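Local coordinates for protein copper-containing nitrite reductase (PDB 6HBE) that probably reduces nitrite to nitric oxide in denitrification, working as a copper-containing homotrimer that takes electrons from cytochrome c, at residues H323-L329 against P360-P366; P346-T350 against T369-F373; T25-S30 against R68-N72; M54-G60 against M133-K139. All coordinates share one frame; numbering follows the deposited sequence.

Interaction 1: H323-L329 against P360-P366; sequences HTVRVPL and PKVLEIP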
# COMPACT_ATOMS: atom_id res chain seq x y z
N HIS C 323 2.64 2.53 23.52
CA HIS C 323 2.47 1.14 23.06
C HIS C 323 1.66 0.23 24.01
O HIS C 323 1.65 -1.00 23.83
CB HIS C 323 3.84 0.52 22.84
CG HIS C 323 4.67 1.26 21.85
ND1 HIS C 323 4.57 1.05 20.49
CD2 HIS C 323 5.59 2.24 22.01
CE1 HIS C 323 5.40 1.86 19.86
NE2 HIS C 323 6.04 2.58 20.75
N THR C 324 0.99 0.83 24.99
CA THR C 324 0.30 0.12 26.07
C THR C 324 -1.21 0.06 25.83
O THR C 324 -1.82 1.09 25.58
CB THR C 324 0.54 0.84 27.42
OG1 THR C 324 1.96 0.89 27.68
CG2 THR C 324 -0.15 0.12 28.58
N VAL C 325 -1.79 -1.13 25.92
CA VAL C 325 -3.23 -1.34 25.91
C VAL C 325 -3.67 -1.70 27.35
O VAL C 325 -3.27 -2.74 27.86
CB VAL C 325 -3.61 -2.48 24.95
CG1 VAL C 325 -5.08 -2.86 25.10
CG2 VAL C 325 -3.35 -2.08 23.49
N ARG C 326 -4.49 -0.85 27.97
CA ARG C 326 -5.17 -1.18 29.25
C ARG C 326 -6.63 -1.53 28.99
O ARG C 326 -7.40 -0.69 28.51
CB ARG C 326 -5.07 -0.03 30.25
CG ARG C 326 -5.60 -0.36 31.66
CD ARG C 326 -5.39 0.81 32.61
NE ARG C 326 -3.96 1.02 32.86
CZ ARG C 326 -3.45 2.04 33.55
NH1 ARG C 326 -4.24 2.97 34.10
NH2 ARG C 326 -2.13 2.13 33.69
N VAL C 327 -6.98 -2.76 29.32
CA VAL C 327 -8.32 -3.32 29.13
C VAL C 327 -9.16 -3.17 30.43
O VAL C 327 -8.65 -3.44 31.52
CB VAL C 327 -8.17 -4.81 28.75
CG1 VAL C 327 -9.51 -5.51 28.65
CG2 VAL C 327 -7.40 -4.93 27.43
N PRO C 328 -10.43 -2.74 30.32
CA PRO C 328 -11.34 -2.83 31.49
C PRO C 328 -11.90 -4.25 31.62
O PRO C 328 -11.74 -5.06 30.71
CB PRO C 328 -12.45 -1.83 31.14
CG PRO C 328 -12.51 -1.86 29.64
CD PRO C 328 -11.09 -2.09 29.16
N LEU C 329 -12.53 -4.55 32.75
CA LEU C 329 -13.09 -5.89 32.99
C LEU C 329 -14.20 -6.18 31.95
O LEU C 329 -15.05 -5.32 31.71
CB LEU C 329 -13.63 -5.99 34.43
CG LEU C 329 -13.87 -7.35 35.08
CD1 LEU C 329 -12.62 -8.22 35.12
CD2 LEU C 329 -14.42 -7.16 36.49
N PRO C 360 -0.28 -6.41 21.40
CA PRO C 360 0.45 -5.20 21.82
C PRO C 360 1.74 -5.51 22.61
O PRO C 360 1.87 -6.60 23.19
CB PRO C 360 -0.59 -4.49 22.71
CG PRO C 360 -1.41 -5.60 23.27
CD PRO C 360 -1.44 -6.70 22.25
N LYS C 361 2.71 -4.58 22.57
CA LYS C 361 3.98 -4.73 23.29
C LYS C 361 3.80 -4.79 24.84
O LYS C 361 4.50 -5.56 25.52
CB LYS C 361 4.96 -3.60 22.94
CG LYS C 361 5.49 -3.64 21.50
CD LYS C 361 6.30 -2.39 21.16
CE LYS C 361 6.83 -2.37 19.71
NZ LYS C 361 7.60 -3.59 19.33
N VAL C 362 2.89 -3.97 25.34
CA VAL C 362 2.58 -3.88 26.78
C VAL C 362 1.07 -4.01 26.96
O VAL C 362 0.29 -3.24 26.39
CB VAL C 362 3.02 -2.53 27.38
CG1 VAL C 362 2.76 -2.48 28.90
CG2 VAL C 362 4.46 -2.24 27.07
N LEU C 363 0.66 -4.98 27.79
CA LEU C 363 -0.76 -5.27 28.04
C LEU C 363 -1.02 -5.18 29.56
O LEU C 363 -0.27 -5.80 30.34
CB LEU C 363 -1.08 -6.66 27.50
CG LEU C 363 -2.52 -7.18 27.62
CD1 LEU C 363 -3.52 -6.38 26.79
CD2 LEU C 363 -2.56 -8.64 27.22
N GLU C 364 -2.04 -4.43 29.94
CA GLU C 364 -2.49 -4.26 31.33
C GLU C 364 -3.95 -4.76 31.45
O GLU C 364 -4.87 -4.17 30.88
CB GLU C 364 -2.35 -2.81 31.79
CG GLU C 364 -0.91 -2.31 31.69
CD GLU C 364 -0.69 -0.90 32.17
OE1 GLU C 364 -1.62 -0.07 32.13
OE2 GLU C 364 0.47 -0.59 32.55
N ILE C 365 -4.13 -5.88 32.18
CA ILE C 365 -5.42 -6.57 32.32
C ILE C 365 -5.84 -6.67 33.81
O ILE C 365 -4.96 -6.73 34.69
CB ILE C 365 -5.40 -8.00 31.73
CG1 ILE C 365 -4.15 -8.76 32.17
CG2 ILE C 365 -5.45 -7.96 30.20
CD1 ILE C 365 -4.21 -10.24 31.88
N PRO C 366 -7.16 -6.66 34.08
CA PRO C 366 -7.64 -6.91 35.47
C PRO C 366 -7.59 -8.40 35.84
O PRO C 366 -7.71 -9.26 34.96
CB PRO C 366 -9.09 -6.42 35.44
CG PRO C 366 -9.51 -6.64 34.00
CD PRO C 366 -8.28 -6.39 33.16
O HOH W 1 1.73 -2.06 21.33
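Two torsions bring Arg326 and Glu364 together: the arginine CG stands anti to its own backbone N (chi1 -173°), while the CG of Glu364 lies beside its N (chi1 -59°), and the two chains cross obliquely over one face of the sheet. A bend at chi3 of Arg326 then brings the edge of the guanidinium to Glu364 OE1, the two planes only 20° apart. Its NE lies 2.7 Å from Glu364 OE1, and its NH2 reaches that same oxygen, also at 2.7 Å, so that one acceptor takes two donors in a side-on salt bridge with OE1 close to the guanidinium plane. Beneath it the strands 324-326 and 362-366 pair in parallel. Val325 N donates to Val362 O at 3.0 Å, Glu364 N to Val325 O, and Val327 N to Glu364 O. Thr324 lays its methyl CG2 against Glu364 CD at 3.8 Å, on the same face as the ion pair; on the other, Val325 CG2 meets Pro360 CB at 3.7 Å. This is the edge of a cupredoxin-type sheet, continued by strand 435-443. Arg439 holds the second oxygen of Glu364, and Asp330 of a second subunit pairs with Arg326 NH1. With a leucine in place of Arg326, both Glu364 OE1 and that neighbouring aspartate would probably lose their charged partner. Alternating acid and base thus carry one ionic chain from a buried carboxylate across the subunit boundary.

Interaction 2: P346-T350 against T369-F373; sequences PLPVT and TTVEF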
# COMPACT_ATOMS: atom_id res chain seq x y z
N PRO C 346 -16.57 -14.72 29.07
CA PRO C 346 -15.76 -13.56 28.67
C PRO C 346 -14.96 -13.85 27.42
O PRO C 346 -14.62 -15.02 27.16
CB PRO C 346 -14.85 -13.32 29.88
CG PRO C 346 -14.78 -14.63 30.58
CD PRO C 346 -16.09 -15.32 30.33
N LEU C 347 -14.71 -12.82 26.62
CA LEU C 347 -13.88 -12.98 25.42
C LEU C 347 -12.42 -12.91 25.86
O LEU C 347 -12.06 -12.06 26.67
CB LEU C 347 -14.20 -11.88 24.39
CG LEU C 347 -15.51 -12.03 23.62
CD1 LEU C 347 -15.78 -10.77 22.79
CD2 LEU C 347 -15.49 -13.27 22.74
N PRO C 348 -11.56 -13.79 25.34
CA PRO C 348 -10.14 -13.66 25.69
C PRO C 348 -9.50 -12.37 25.12
O PRO C 348 -10.06 -11.76 24.20
CB PRO C 348 -9.51 -14.88 25.04
CG PRO C 348 -10.37 -15.17 23.87
CD PRO C 348 -11.76 -14.76 24.25
N VAL C 349 -8.40 -11.94 25.71
CA VAL C 349 -7.64 -10.78 25.26
C VAL C 349 -6.48 -11.32 24.42
O VAL C 349 -5.71 -12.16 24.88
CB VAL C 349 -7.19 -9.93 26.46
CG1 VAL C 349 -6.34 -8.74 26.02
CG2 VAL C 349 -8.42 -9.43 27.24
N THR C 350 -6.38 -10.87 23.17
CA THR C 350 -5.40 -11.42 22.22
C THR C 350 -4.01 -10.76 22.32
O THR C 350 -3.89 -9.52 22.31
CB THR C 350 -5.93 -11.30 20.78
OG1 THR C 350 -7.16 -12.02 20.66
CG2 THR C 350 -4.97 -11.90 19.78
N THR C 369 -8.76 -12.26 34.09
CA THR C 369 -8.76 -12.19 32.62
C THR C 369 -7.94 -13.31 32.01
O THR C 369 -6.88 -13.69 32.53
CB THR C 369 -8.23 -10.82 32.14
OG1 THR C 369 -9.09 -9.79 32.61
CG2 THR C 369 -8.17 -10.72 30.58
N THR C 370 -8.40 -13.81 30.87
CA THR C 370 -7.69 -14.82 30.13
C THR C 370 -7.05 -14.16 28.89
O THR C 370 -7.74 -13.51 28.11
CB THR C 370 -8.66 -15.93 29.68
OG1 THR C 370 -9.16 -16.62 30.84
CG2 THR C 370 -7.96 -16.92 28.78
N VAL C 371 -5.75 -14.39 28.72
CA VAL C 371 -4.99 -13.96 27.55
C VAL C 371 -4.87 -15.15 26.61
O VAL C 371 -4.57 -16.26 27.05
CB VAL C 371 -3.56 -13.52 27.97
CG1 VAL C 371 -2.64 -13.26 26.77
CG2 VAL C 371 -3.66 -12.29 28.85
N GLU C 372 -5.05 -14.91 25.31
CA GLU C 372 -4.74 -15.91 24.30
C GLU C 372 -3.60 -15.40 23.42
O GLU C 372 -3.79 -14.41 22.69
CB GLU C 372 -5.98 -16.21 23.43
CG GLU C 372 -5.74 -17.25 22.32
CD GLU C 372 -7.00 -17.62 21.55
OE1 GLU C 372 -7.37 -16.89 20.59
OE2 GLU C 372 -7.64 -18.65 21.90
N PHE C 373 -2.46 -16.08 23.48
CA PHE C 373 -1.37 -15.91 22.51
C PHE C 373 -1.76 -16.61 21.19
O PHE C 373 -2.23 -17.78 21.20
CB PHE C 373 -0.04 -16.49 23.01
CG PHE C 373 0.66 -15.63 24.03
CD1 PHE C 373 1.51 -14.61 23.64
CD2 PHE C 373 0.45 -15.84 25.40
CE1 PHE C 373 2.16 -13.81 24.57
CE2 PHE C 373 1.10 -15.03 26.34
CZ PHE C 373 1.95 -14.01 25.94
O HOH W 2 -11.12 -13.27 29.79
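Val349 and Thr369 meet methyl to methyl, their side chains crossing at a slant, with Val349 CG2 3.6 Å from Thr369 CG2. The threonine turns this methyl anti to its backbone N (chi1 -62° for OG1), which leaves OG1 directed elsewhere, to the carbonyl of Pro366. Pro348 presents the flank of its ring instead: its CB lies 4.1 Å from Glu372 CB, touching the root of a side chain that runs on extended. The carboxylate of Glu372 is held beyond the pair by Arg413 and Arg415, and by His321 of a third subunit. Between these contacts the backbones run parallel, Val349 beside Val371 and Thr350 beside Glu372. Val349 uses both its polar backbone atoms on the partner strand: its N donates to Thr370 O at 2.9 Å, and its O accepts from Glu372 N at 2.9 Å. Where the pairing frays, a water accepts from Thr370 N at 3.0 Å and reaches Leu347 O only weakly. In the plastocyanin/azurin-type domain, this parallel pair belongs to strands 349-353 and 370-375, with strand 413-417 antiparallel on the far side of 370-375. Val349 and Val371 both pack on Leu363 of strand 362-366, so their face looks into the core between the two sheets.

Interaction 3: T25-S30 against R68-N72; sequences TLEARS and RNLDN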
# COMPACT_ATOMS: atom_id res chain seq x y z
N THR C 25 34.76 -6.69 3.51
CA THR C 25 34.41 -7.34 4.77
C THR C 25 33.10 -6.77 5.33
O THR C 25 32.97 -5.56 5.51
CB THR C 25 35.53 -7.23 5.81
OG1 THR C 25 36.74 -7.79 5.26
CG2 THR C 25 35.16 -8.03 7.07
N LEU C 26 32.10 -7.65 5.51
CA LEU C 26 30.85 -7.28 6.18
C LEU C 26 30.72 -7.94 7.55
O LEU C 26 30.91 -9.17 7.66
CB LEU C 26 29.64 -7.65 5.29
CG LEU C 26 29.58 -6.96 3.93
CD1 LEU C 26 28.47 -7.52 3.07
CD2 LEU C 26 29.40 -5.44 4.09
N GLU C 27 30.35 -7.16 8.56
CA GLU C 27 30.23 -7.62 9.92
C GLU C 27 28.80 -7.47 10.47
O GLU C 27 28.35 -6.35 10.77
CB GLU C 27 31.23 -6.86 10.82
CG GLU C 27 32.68 -7.03 10.37
CD GLU C 27 33.70 -6.53 11.39
OE1 GLU C 27 33.38 -5.57 12.12
OE2 GLU C 27 34.81 -7.09 11.45
N ALA C 28 28.10 -8.59 10.61
CA ALA C 28 26.73 -8.58 11.14
C ALA C 28 26.70 -8.29 12.63
O ALA C 28 27.44 -8.93 13.42
CB ALA C 28 26.01 -9.91 10.83
N ARG C 29 25.85 -7.35 13.04
CA ARG C 29 25.70 -6.94 14.45
C ARG C 29 24.33 -6.38 14.81
O ARG C 29 23.51 -6.12 13.94
CB ARG C 29 26.77 -5.95 14.83
CG ARG C 29 27.03 -4.88 13.80
CD ARG C 29 28.44 -4.36 13.95
NE ARG C 29 28.62 -3.81 15.28
CZ ARG C 29 29.72 -3.21 15.71
NH1 ARG C 29 30.78 -3.05 14.91
NH2 ARG C 29 29.74 -2.76 16.96
N SER C 30 24.09 -6.26 16.12
CA SER C 30 22.97 -5.53 16.69
C SER C 30 23.40 -4.07 16.84
O SER C 30 24.52 -3.81 17.30
CB SER C 30 22.64 -6.05 18.09
OG SER C 30 21.86 -7.22 17.98
N ARG C 68 31.48 -11.85 8.62
CA ARG C 68 31.71 -12.26 9.99
C ARG C 68 30.48 -11.97 10.82
O ARG C 68 29.90 -10.90 10.68
CB ARG C 68 32.89 -11.51 10.64
CG ARG C 68 34.20 -11.61 9.89
CD ARG C 68 35.33 -10.86 10.60
NE ARG C 68 36.47 -10.70 9.69
CZ ARG C 68 37.30 -11.69 9.32
NH1 ARG C 68 37.18 -12.93 9.81
NH2 ARG C 68 38.28 -11.42 8.46
N ASN C 69 30.07 -12.91 11.66
CA ASN C 69 28.94 -12.69 12.55
C ASN C 69 29.40 -12.34 13.96
O ASN C 69 29.84 -13.21 14.73
CB ASN C 69 27.99 -13.90 12.56
CG ASN C 69 26.75 -13.64 13.39
OD1 ASN C 69 26.62 -12.61 14.05
ND2 ASN C 69 25.81 -14.59 13.36
N LEU C 70 29.22 -11.07 14.32
CA LEU C 70 29.66 -10.52 15.59
C LEU C 70 28.53 -10.47 16.61
O LEU C 70 28.75 -10.05 17.74
CB LEU C 70 30.28 -9.13 15.38
CG LEU C 70 31.80 -9.07 15.14
CD1 LEU C 70 32.32 -10.06 14.12
CD2 LEU C 70 32.23 -7.65 14.78
N ASP C 71 27.34 -10.94 16.24
CA ASP C 71 26.16 -10.89 17.11
C ASP C 71 25.97 -12.22 17.89
O ASP C 71 26.67 -13.18 17.63
CB ASP C 71 24.91 -10.65 16.24
CG ASP C 71 23.80 -9.91 16.96
OD1 ASP C 71 23.94 -9.55 18.16
OD2 ASP C 71 22.75 -9.66 16.31
N ASN C 72 24.98 -12.23 18.78
CA ASN C 72 24.54 -13.43 19.53
C ASN C 72 23.40 -14.24 18.88
O ASN C 72 22.97 -15.24 19.46
CB ASN C 72 24.13 -13.05 20.98
CG ASN C 72 22.98 -12.03 21.04
OD1 ASN C 72 22.79 -11.23 20.14
ND2 ASN C 72 22.21 -12.05 22.12
O HOH W 3 38.66 -9.15 6.82
O HOH W 4 26.18 -7.07 18.06
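Parallel strand pairing joins Glu27 and Ala28, in strand 21-36, to Arg68 and Asn69 at the end of strand 62-69, in one sheet of the N-terminal cupredoxin domain. Arg68 N donates to Leu26 O at 2.9 Å, Ala28 N returns the bond to Arg68 O, and Leu70 N takes Ala28 O. On one face Glu27 and Arg68 run side by side in the same direction, yet their carboxylate and guanidinium planes stand 82° apart. The opposite charges probably attract, but at 4.3 Å from Glu27 OE2 to Arg68 NE they form no salt bridge. A water instead ties the guanidinium to this strand, accepting from Arg68 NH2 at 2.8 Å and bonding to Thr25 OG1. Leu70 lays CD2 against Glu27 OE1 at 3.6 Å. The chain then leaves the sheet through an Asx turn: with CG anti to the backbone N (chi1 -175°), Asn69 swings OD1 round to accept from Asp71 N at 2.8 Å. Past this turn the segment approaches the type 1 copper site, as befits the copper-binding end of a cupredoxin. Ser30 OG sits 3.1 Å from both OD1 and OD2 of Asp71, and OD2 accepts from NE2 of the copper ligand His75. This second-shell bond probably steadies the imidazole and may polarise it. On the face opposite Glu27 and Arg68, the methyl of Ala28 packs on His75 and on Gln130, another ligand of that copper.

Interaction 4: M54-G60 against M133-K139; sequences MLVVEEG and MIVVEPK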
# COMPACT_ATOMS: atom_id res chain seq x y z
N MET C 54 28.89 0.68 1.39
CA MET C 54 28.64 0.67 -0.05
C MET C 54 29.84 0.09 -0.75
O MET C 54 30.97 0.56 -0.52
CB MET C 54 28.38 2.11 -0.56
CG MET C 54 28.11 2.17 -2.07
SD MET C 54 27.85 3.86 -2.70
CE MET C 54 29.54 4.46 -2.78
N LEU C 55 29.62 -0.91 -1.63
CA LEU C 55 30.67 -1.58 -2.39
C LEU C 55 30.59 -1.19 -3.84
O LEU C 55 29.51 -1.18 -4.41
CB LEU C 55 30.52 -3.11 -2.26
CG LEU C 55 30.05 -3.66 -0.91
CD1 LEU C 55 29.93 -5.19 -0.96
CD2 LEU C 55 30.94 -3.23 0.24
N VAL C 56 31.73 -0.83 -4.45
CA VAL C 56 31.77 -0.46 -5.86
C VAL C 56 32.89 -1.24 -6.55
O VAL C 56 34.04 -1.20 -6.10
CB VAL C 56 32.03 1.06 -6.05
CG1 VAL C 56 32.10 1.41 -7.53
CG2 VAL C 56 30.96 1.87 -5.35
N VAL C 57 32.54 -1.93 -7.63
CA VAL C 57 33.48 -2.69 -8.44
C VAL C 57 33.23 -2.40 -9.91
O VAL C 57 32.27 -1.69 -10.26
CB VAL C 57 33.40 -4.22 -8.17
CG1 VAL C 57 33.52 -4.49 -6.67
CG2 VAL C 57 32.12 -4.84 -8.74
N GLU C 58 34.12 -2.93 -10.76
CA GLU C 58 33.98 -2.84 -12.21
C GLU C 58 33.45 -4.16 -12.76
O GLU C 58 33.71 -5.22 -12.18
CB GLU C 58 35.34 -2.52 -12.88
CG GLU C 58 36.02 -1.24 -12.36
CD GLU C 58 35.29 0.06 -12.70
OE1 GLU C 58 35.09 0.92 -11.80
OE2 GLU C 58 34.92 0.27 -13.88
N GLU C 59 32.72 -4.07 -13.88
CA GLU C 59 32.23 -5.24 -14.62
C GLU C 59 33.39 -6.20 -14.98
O GLU C 59 34.43 -5.77 -15.50
CB GLU C 59 31.49 -4.82 -15.88
CG GLU C 59 30.92 -5.99 -16.71
CD GLU C 59 30.15 -5.57 -17.94
OE1 GLU C 59 29.96 -4.36 -18.19
OE2 GLU C 59 29.72 -6.47 -18.69
N GLY C 60 33.20 -7.48 -14.69
CA GLY C 60 34.25 -8.49 -14.90
C GLY C 60 35.19 -8.70 -13.72
O GLY C 60 35.97 -9.66 -13.75
N MET C 133 24.09 -1.40 -0.70
CA MET C 133 24.26 -1.36 -2.16
C MET C 133 25.63 -1.89 -2.62
O MET C 133 26.67 -1.56 -2.02
CB MET C 133 24.11 0.11 -2.64
CG MET C 133 24.35 0.41 -4.14
SD MET C 133 24.39 2.19 -4.57
CE MET C 133 22.73 2.75 -4.11
N ILE C 134 25.63 -2.63 -3.74
CA ILE C 134 26.84 -2.94 -4.50
C ILE C 134 26.60 -2.49 -5.93
O ILE C 134 25.57 -2.85 -6.53
CB ILE C 134 27.34 -4.42 -4.43
CG1 ILE C 134 28.53 -4.65 -5.40
CG2 ILE C 134 26.24 -5.42 -4.74
CD1 ILE C 134 29.30 -5.93 -5.15
N VAL C 135 27.52 -1.66 -6.43
CA VAL C 135 27.51 -1.14 -7.78
C VAL C 135 28.57 -1.85 -8.64
O VAL C 135 29.74 -1.99 -8.21
CB VAL C 135 27.84 0.38 -7.82
CG1 VAL C 135 27.83 0.91 -9.25
CG2 VAL C 135 26.85 1.17 -6.97
N VAL C 136 28.14 -2.25 -9.83
CA VAL C 136 29.00 -2.83 -10.88
C VAL C 136 29.02 -1.89 -12.07
O VAL C 136 28.07 -1.82 -12.85
CB VAL C 136 28.51 -4.25 -11.30
CG1 VAL C 136 29.46 -4.88 -12.33
CG2 VAL C 136 28.41 -5.17 -10.09
N GLU C 137 30.11 -1.14 -12.21
CA GLU C 137 30.23 -0.13 -13.28
C GLU C 137 30.45 -0.82 -14.63
O GLU C 137 31.38 -1.62 -14.74
CB GLU C 137 31.48 0.74 -13.08
CG GLU C 137 31.29 2.07 -12.41
CD GLU C 137 30.20 2.99 -13.00
OE1 GLU C 137 29.43 3.43 -12.17
OE2 GLU C 137 30.14 3.34 -14.20
N PRO C 138 29.64 -0.47 -15.65
CA PRO C 138 29.74 -1.15 -16.94
C PRO C 138 31.00 -0.80 -17.73
O PRO C 138 31.53 0.31 -17.60
CB PRO C 138 28.53 -0.65 -17.71
CG PRO C 138 28.25 0.70 -17.13
CD PRO C 138 28.60 0.58 -15.68
N LYS C 139 31.44 -1.74 -18.57
CA LYS C 139 32.51 -1.47 -19.51
C LYS C 139 31.98 -0.53 -20.59
O LYS C 139 32.67 0.39 -20.95
CB LYS C 139 33.02 -2.76 -20.17
CG LYS C 139 33.69 -3.73 -19.20
CD LYS C 139 35.03 -4.25 -19.71
CE LYS C 139 35.65 -5.25 -18.73
NZ LYS C 139 34.98 -6.59 -18.79
O HOH W 5 33.87 -0.92 -15.95
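Val136 pushes its methyl CG1 into the bend where the partner chain turns out of the sheet, 3.6 Å from Glu59 CA, while its other methyl, CG2, meets Val57 CG2 at 4.0 Å. Val57 carries that methyl between its backbone N and carbonyl carbon (chi1 -52° for CG1), which tips it toward the neighbouring strand. Further along the same face, Leu55 CB rests on Ile134 CG1 at 4.0 Å; Phe24 covers Leu55 and Val57 there, and Phe111 covers Ile134 and Val136. On the opposite face the two methionine sulfurs come near each other, and Tyr157 packs on Met54, Met133 and Val135. These rows lie on a parallel pair, strands 55-58 and 131-137 crossing at -18°, at the border of a cupredoxin sheet; five backbone bonds join them, beginning with Leu55 N to Met133 O at 3.0 Å and finishing with Glu59 N to Glu137 O. Beyond the last, Glu59 stretches out fully and crosses Lys139 at about a right angle. Its OE1 takes Lys139 N at 3.0 Å, on the anti side and 30° out of the carboxylate plane, and also lies 3.5 Å from Pro138 CA. An alanine at Glu59 is likely to leave Lys139 N without this acceptor and open a gap beside Pro138. Lys139 folds back over the turn, its NZ making a weak 3.4 Å bond to Glu59 O.

Interactions 3 and 4 belong to the N-terminal cupredoxin domain and interactions 1 and 2 to the C-terminal one. Their segments alternate along the chain within each pair, and both N-terminal contacts close before the C-terminal ones open. Strand 55-58 of interaction 4 leads directly into strand 62-69 of interaction 3; the contacts lie in different sheets, with centres about 23 Å apart. Interactions 1 and 2, centres about 11 Å apart, touch across facing sheets, Leu363 and Ile365 packing on Val349 and Val371. Centres of interactions 2 and 4 are about 54 Å apart. The same parallel pairing thus recurs in distant domains, near type 1 copper in interaction 3 and at subunit boundaries in interactions 1 and 2.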